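Local atomic coordinates of envelope glycoprotein (Bourbon virus, PDB entry 5ZKX), a protein that probably drives fusion of the viral and host membranes as a class III, gp64-related trimeric envelope glycoprotein, captured here in its postfusion form. Residues L23-V37 / G198-E211. Sequence-based numbering, arbitrary orientation.
Sequences LNVSRLQIKVTKTTV and GTRAETKFIPCFKE
I30 and V32 meet I206 and C208 on the packed face of a long antiparallel β-pair, two neighbouring inner strands of a mixed sheet in this gp64-type fusion glycoprotein. Twelve backbone hydrogen bonds join S26-T36 to R200-K210 without a bulge, and the strand axes run 150° apart, 30° from exactly antiparallel. On the packed face, CD1 of I30 lies 3.6 Å from SG of C208, whose disulfide to C236 ties strand 200-210 to its neighbour 234-238. CG2 of V32 rests 4.0 Å from CG2 of I206, and F243 and F245 of strand 241-245 pack against this pair. Farther along the same face the chains of K34 and K204 touch, with NZ of K34 4.1 Å from NZ of K204; D238 salt-bridges both and probably offsets their repulsion. E202 adds only a long salt bridge, its OE2 3.9 Å from NZ of K34.

The other face is looser around F205. K31, with CG anti to its backbone N (chi1 -167°) and extended beyond, slants across that exposed ring, its CG 4.2 Å from the centroid in an off-centre CH-pi contact. Toward E211 this face closes again, where Y296 of the second subunit meets the F209 ring edge-to-face. Beside F205, the chain of Q29, bent at chi2 (-85°), brings its amide across toward strand 200-210, and one water donates to Q29 OE1 at 3.0 Å and to F205 O at 2.8 Å.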
loop_
_atom_site.group_PDB
_atom_site.type_symbol
_atom_site.label_atom_id
_atom_site.label_comp_id
_atom_site.label_asym_id
_atom_site.label_seq_id
_atom_site.Cartn_x
_atom_site.Cartn_y
_atom_site.Cartn_z
ATOM N N LEU A 23 -10.829 6.683 -31.906
ATOM C CA LEU A 23 -10.153 6.750 -30.616
ATOM C C LEU A 23 -8.825 7.474 -30.787
ATOM O O LEU A 23 -8.085 7.218 -31.746
ATOM C CB LEU A 23 -9.928 5.359 -30.025
ATOM C CG LEU A 23 -9.719 5.264 -28.502
ATOM C CD1 LEU A 23 -9.379 3.806 -28.056
ATOM C CD2 LEU A 23 -8.828 6.337 -27.896
ATOM N N ASN A 24 -8.541 8.373 -29.846
ATOM C CA ASN A 24 -7.356 9.224 -29.828
ATOM C C ASN A 24 -6.190 8.620 -29.055
ATOM O O ASN A 24 -5.154 9.276 -28.926
ATOM C CB ASN A 24 -7.690 10.593 -29.217
ATOM C CG ASN A 24 -8.694 11.387 -30.053
ATOM O OD1 ASN A 24 -9.898 11.279 -29.835
ATOM N ND2 ASN A 24 -8.202 12.217 -30.976
ATOM N N VAL A 25 -6.314 7.404 -28.534
ATOM C CA VAL A 25 -5.171 6.771 -27.886
ATOM C C VAL A 25 -4.213 6.251 -28.946
ATOM O O VAL A 25 -4.577 5.406 -29.771
ATOM C CB VAL A 25 -5.598 5.647 -26.937
ATOM C CG1 VAL A 25 -4.352 4.941 -26.403
ATOM C CG2 VAL A 25 -6.416 6.227 -25.794
ATOM N N SER A 26 -2.981 6.745 -28.910
ATOM C CA SER A 26 -1.910 6.272 -29.764
ATOM C C SER A 26 -0.743 5.810 -28.902
ATOM O O SER A 26 -0.641 6.151 -27.722
ATOM C CB SER A 26 -1.448 7.366 -30.735
ATOM O OG SER A 26 -1.024 8.525 -30.038
ATOM N N ARG A 27 0.141 5.023 -29.505
ATOM C CA ARG A 27 1.340 4.543 -28.832
ATOM C C ARG A 27 2.530 5.359 -29.315
ATOM O O ARG A 27 2.792 5.425 -30.521
ATOM C CB ARG A 27 1.560 3.056 -29.096
ATOM C CG ARG A 27 2.050 2.294 -27.885
ATOM C CD ARG A 27 2.220 0.823 -28.200
ATOM N NE ARG A 27 1.357 0.392 -29.295
ATOM C CZ ARG A 27 1.786 -0.245 -30.380
ATOM N NH1 ARG A 27 0.927 -0.603 -31.326
ATOM N NH2 ARG A 27 3.076 -0.527 -30.519
ATOM N N LEU A 28 3.241 5.978 -28.380
ATOM C CA LEU A 28 4.358 6.851 -28.700
ATOM C C LEU A 28 5.633 6.333 -28.053
ATOM O O LEU A 28 5.605 5.791 -26.944
ATOM C CB LEU A 28 4.092 8.283 -28.230
ATOM C CG LEU A 28 3.201 9.157 -29.110
ATOM C CD1 LEU A 28 2.662 10.317 -28.303
ATOM C CD2 LEU A 28 3.971 9.657 -30.325
ATOM N N GLN A 29 6.743 6.494 -28.758
ATOM C CA GLN A 29 8.079 6.318 -28.199
ATOM C C GLN A 29 8.644 7.725 -28.048
ATOM O O GLN A 29 9.036 8.355 -29.036
ATOM C CB GLN A 29 8.952 5.446 -29.094
ATOM C CG GLN A 29 8.475 4.017 -29.222
ATOM C CD GLN A 29 8.964 3.139 -28.091
ATOM O OE1 GLN A 29 9.833 3.533 -27.314
ATOM N NE2 GLN A 29 8.405 1.939 -27.990
ATOM N N ILE A 30 8.666 8.222 -26.817
ATOM C CA ILE A 30 9.043 9.604 -26.546
ATOM C C ILE A 30 10.525 9.658 -26.199
ATOM O O ILE A 30 10.980 8.998 -25.259
ATOM C CB ILE A 30 8.182 10.199 -25.424
ATOM C CG1 ILE A 30 6.718 10.256 -25.870
ATOM C CG2 ILE A 30 8.683 11.584 -25.046
ATOM C CD1 ILE A 30 5.818 11.029 -24.936
ATOM N N LYS A 31 11.277 10.446 -26.963
ATOM C CA LYS A 31 12.714 10.581 -26.761
ATOM C C LYS A 31 12.974 11.579 -25.640
ATOM O O LYS A 31 12.557 12.739 -25.725
ATOM C CB LYS A 31 13.380 11.031 -28.059
ATOM C CG LYS A 31 14.889 10.907 -28.085
ATOM C CD LYS A 31 15.438 11.507 -29.365
ATOM C CE LYS A 31 16.917 11.209 -29.540
ATOM N NZ LYS A 31 17.455 11.846 -30.775
ATOM N N VAL A 32 13.660 11.130 -24.587
ATOM C CA VAL A 32 13.870 11.930 -23.389
ATOM C C VAL A 32 15.326 11.825 -22.954
ATOM O O VAL A 32 16.031 10.864 -23.272
ATOM C CB VAL A 32 12.945 11.496 -22.225
ATOM C CG1 VAL A 32 11.483 11.642 -22.605
ATOM C CG2 VAL A 32 13.250 10.062 -21.806
ATOM N N THR A 33 15.769 12.840 -22.221
ATOM C CA THR A 33 16.986 12.746 -21.429
ATOM C C THR A 33 16.589 12.340 -20.014
ATOM O O THR A 33 15.749 12.995 -19.388
ATOM C CB THR A 33 17.751 14.068 -21.430
ATOM O OG1 THR A 33 18.463 14.205 -22.667
ATOM C CG2 THR A 33 18.744 14.112 -20.281
ATOM N N LYS A 34 17.172 11.253 -19.522
ATOM C CA LYS A 34 16.801 10.675 -18.238
ATOM C C LYS A 34 17.944 10.882 -17.255
ATOM O O LYS A 34 19.059 10.402 -17.486
ATOM C CB LYS A 34 16.467 9.192 -18.388
ATOM C CG LYS A 34 16.030 8.511 -17.106
ATOM C CD LYS A 34 16.001 7.007 -17.286
ATOM C CE LYS A 34 15.813 6.288 -15.965
ATOM N NZ LYS A 34 15.720 4.812 -16.156
ATOM N N THR A 35 17.667 11.598 -16.168
ATOM C CA THR A 35 18.666 11.929 -15.160
ATOM C C THR A 35 18.480 11.041 -13.936
ATOM O O THR A 35 17.378 10.960 -13.389
ATOM C CB THR A 35 18.557 13.400 -14.758
ATOM O OG1 THR A 35 18.459 14.211 -15.934
ATOM C CG2 THR A 35 19.773 13.826 -13.947
ATOM N N THR A 36 19.558 10.383 -13.509
ATOM C CA THR A 36 19.535 9.534 -12.327
ATOM C C THR A 36 20.705 9.884 -11.413
ATOM O O THR A 36 21.670 10.534 -11.821
ATOM C CB THR A 36 19.587 8.038 -12.691
ATOM O OG1 THR A 36 20.737 7.773 -13.503
ATOM C CG2 THR A 36 18.334 7.630 -13.448
ATOM N N VAL A 37 20.591 9.461 -10.157
ATOM C CA VAL A 37 21.630 9.683 -9.155
ATOM C C VAL A 37 21.961 8.364 -8.469
ATOM O O VAL A 37 22.316 8.337 -7.286
ATOM C CB VAL A 37 21.197 10.749 -8.135
ATOM C CG1 VAL A 37 21.371 12.130 -8.729
ATOM C CG2 VAL A 37 19.750 10.535 -7.721
ATOM N N GLY A 198 27.825 13.767 -8.568
ATOM C CA GLY A 198 26.948 14.432 -9.511
ATOM C C GLY A 198 25.795 13.550 -9.961
ATOM O O GLY A 198 25.350 12.646 -9.254
ATOM N N THR A 199 25.305 13.831 -11.164
ATOM C CA THR A 199 24.180 13.116 -11.737
ATOM C C THR A 199 24.591 12.459 -13.046
ATOM O O THR A 199 25.537 12.887 -13.710
ATOM C CB THR A 199 22.991 14.051 -11.984
ATOM O OG1 THR A 199 23.318 14.960 -13.043
ATOM C CG2 THR A 199 22.664 14.843 -10.732
ATOM N N ARG A 200 23.864 11.405 -13.404
ATOM C CA ARG A 200 24.051 10.706 -14.667
ATOM C C ARG A 200 22.853 10.967 -15.569
ATOM O O ARG A 200 21.705 10.950 -15.113
ATOM C CB ARG A 200 24.225 9.201 -14.452
ATOM C CG ARG A 200 24.020 8.372 -15.712
ATOM C CD ARG A 200 24.447 6.926 -15.528
ATOM N NE ARG A 200 24.949 6.353 -16.775
ATOM C CZ ARG A 200 24.224 5.604 -17.601
ATOM N NH1 ARG A 200 24.767 5.131 -18.716
ATOM N NH2 ARG A 200 22.959 5.326 -17.315
ATOM N N ALA A 201 23.126 11.223 -16.848
ATOM C CA ALA A 201 22.089 11.495 -17.834
ATOM C C ALA A 201 22.262 10.557 -19.018
ATOM O O ALA A 201 23.372 10.410 -19.541
ATOM C CB ALA A 201 22.132 12.955 -18.300
ATOM N N GLU A 202 21.169 9.925 -19.434
ATOM C CA GLU A 202 21.162 9.067 -20.606
ATOM C C GLU A 202 20.011 9.471 -21.515
ATOM O O GLU A 202 18.969 9.944 -21.052
ATOM C CB GLU A 202 21.038 7.584 -20.224
ATOM C CG GLU A 202 19.764 7.240 -19.467
ATOM C CD GLU A 202 19.560 5.745 -19.310
ATOM O OE1 GLU A 202 20.494 4.978 -19.629
ATOM O OE2 GLU A 202 18.463 5.336 -18.871
ATOM N N THR A 203 20.219 9.301 -22.816
ATOM C CA THR A 203 19.164 9.500 -23.798
ATOM C C THR A 203 18.495 8.165 -24.086
ATOM O O THR A 203 19.173 7.173 -24.366
ATOM C CB THR A 203 19.724 10.101 -25.086
ATOM O OG1 THR A 203 20.533 11.238 -24.766
ATOM C CG2 THR A 203 18.592 10.532 -26.010
ATOM N N LYS A 204 17.169 8.138 -24.007
ATOM C CA LYS A 204 16.439 6.908 -24.267
ATOM C C LYS A 204 15.026 7.256 -24.709
ATOM O O LYS A 204 14.571 8.395 -24.571
ATOM C CB LYS A 204 16.426 5.997 -23.034
ATOM C CG LYS A 204 15.597 6.527 -21.874
ATOM C CD LYS A 204 15.642 5.577 -20.693
ATOM C CE LYS A 204 15.081 4.213 -21.058
ATOM N NZ LYS A 204 15.041 3.288 -19.888
ATOM N N PHE A 205 14.345 6.256 -25.264
ATOM C CA PHE A 205 12.937 6.350 -25.627
ATOM C C PHE A 205 12.115 5.627 -24.574
ATOM O O PHE A 205 12.438 4.494 -24.201
ATOM C CB PHE A 205 12.667 5.726 -27.001
ATOM C CG PHE A 205 13.439 6.352 -28.122
ATOM C CD1 PHE A 205 14.712 5.907 -28.439
ATOM C CD2 PHE A 205 12.886 7.378 -28.869
ATOM C CE1 PHE A 205 15.423 6.484 -29.475
ATOM C CE2 PHE A 205 13.590 7.957 -29.905
ATOM C CZ PHE A 205 14.860 7.511 -30.210
ATOM N N ILE A 206 11.057 6.273 -24.097
ATOM C CA ILE A 206 10.147 5.613 -23.164
ATOM C C ILE A 206 8.800 5.422 -23.852
ATOM O O ILE A 206 8.357 6.298 -24.607
ATOM C CB ILE A 206 10.014 6.401 -21.849
ATOM C CG1 ILE A 206 9.368 7.767 -22.086
ATOM C CG2 ILE A 206 11.374 6.560 -21.180
ATOM C CD1 ILE A 206 8.896 8.434 -20.826
ATOM N N PRO A 207 8.131 4.290 -23.650
ATOM C CA PRO A 207 6.824 4.084 -24.283
ATOM C C PRO A 207 5.719 4.811 -23.533
ATOM O O PRO A 207 5.705 4.867 -22.300
ATOM C CB PRO A 207 6.640 2.564 -24.211
ATOM C CG PRO A 207 7.434 2.155 -23.007
ATOM C CD PRO A 207 8.616 3.082 -22.959
ATOM N N CYS A 208 4.784 5.375 -24.293
ATOM C CA CYS A 208 3.689 6.145 -23.727
ATOM C C CYS A 208 2.417 5.885 -24.520
ATOM O O CYS A 208 2.448 5.343 -25.627
ATOM C CB CYS A 208 3.994 7.654 -23.718
ATOM S SG CYS A 208 5.506 8.128 -22.847
ATOM N N PHE A 209 1.290 6.278 -23.930
ATOM C CA PHE A 209 -0.008 6.266 -24.593
ATOM C C PHE A 209 -0.565 7.682 -24.567
ATOM O O PHE A 209 -0.774 8.251 -23.491
ATOM C CB PHE A 209 -0.971 5.291 -23.914
ATOM C CG PHE A 209 -0.612 3.849 -24.121
ATOM C CD1 PHE A 209 -0.923 3.210 -25.305
ATOM C CD2 PHE A 209 0.044 3.136 -23.135
ATOM C CE1 PHE A 209 -0.587 1.889 -25.501
ATOM C CE2 PHE A 209 0.379 1.811 -23.326
ATOM C CZ PHE A 209 0.067 1.190 -24.512
ATOM N N LYS A 210 -0.803 8.245 -25.749
ATOM C CA LYS A 210 -1.274 9.617 -25.881
ATOM C C LYS A 210 -2.795 9.629 -25.866
ATOM O O LYS A 210 -3.428 9.011 -26.725
ATOM C CB LYS A 210 -0.745 10.234 -27.173
ATOM C CG LYS A 210 -1.187 11.661 -27.430
ATOM C CD LYS A 210 -0.611 12.155 -28.747
ATOM C CE LYS A 210 -0.529 13.670 -28.794
ATOM N NZ LYS A 210 0.492 14.137 -29.777
ATOM N N GLU A 211 -3.379 10.339 -24.908
ATOM C CA GLU A 211 -4.832 10.353 -24.750
ATOM C C GLU A 211 -5.396 11.770 -24.800
ATOM O O GLU A 211 -5.212 12.492 -25.781
ATOM C CB GLU A 211 -5.224 9.677 -23.434
ATOM C CG GLU A 211 -6.678 9.863 -23.032
ATOM C CD GLU A 211 -7.599 8.824 -23.647
ATOM O OE1 GLU A 211 -7.786 8.852 -24.883
ATOM O OE2 GLU A 211 -8.140 7.982 -22.898
HETATM O O HOH W 1 11.575 2.083 -25.295
#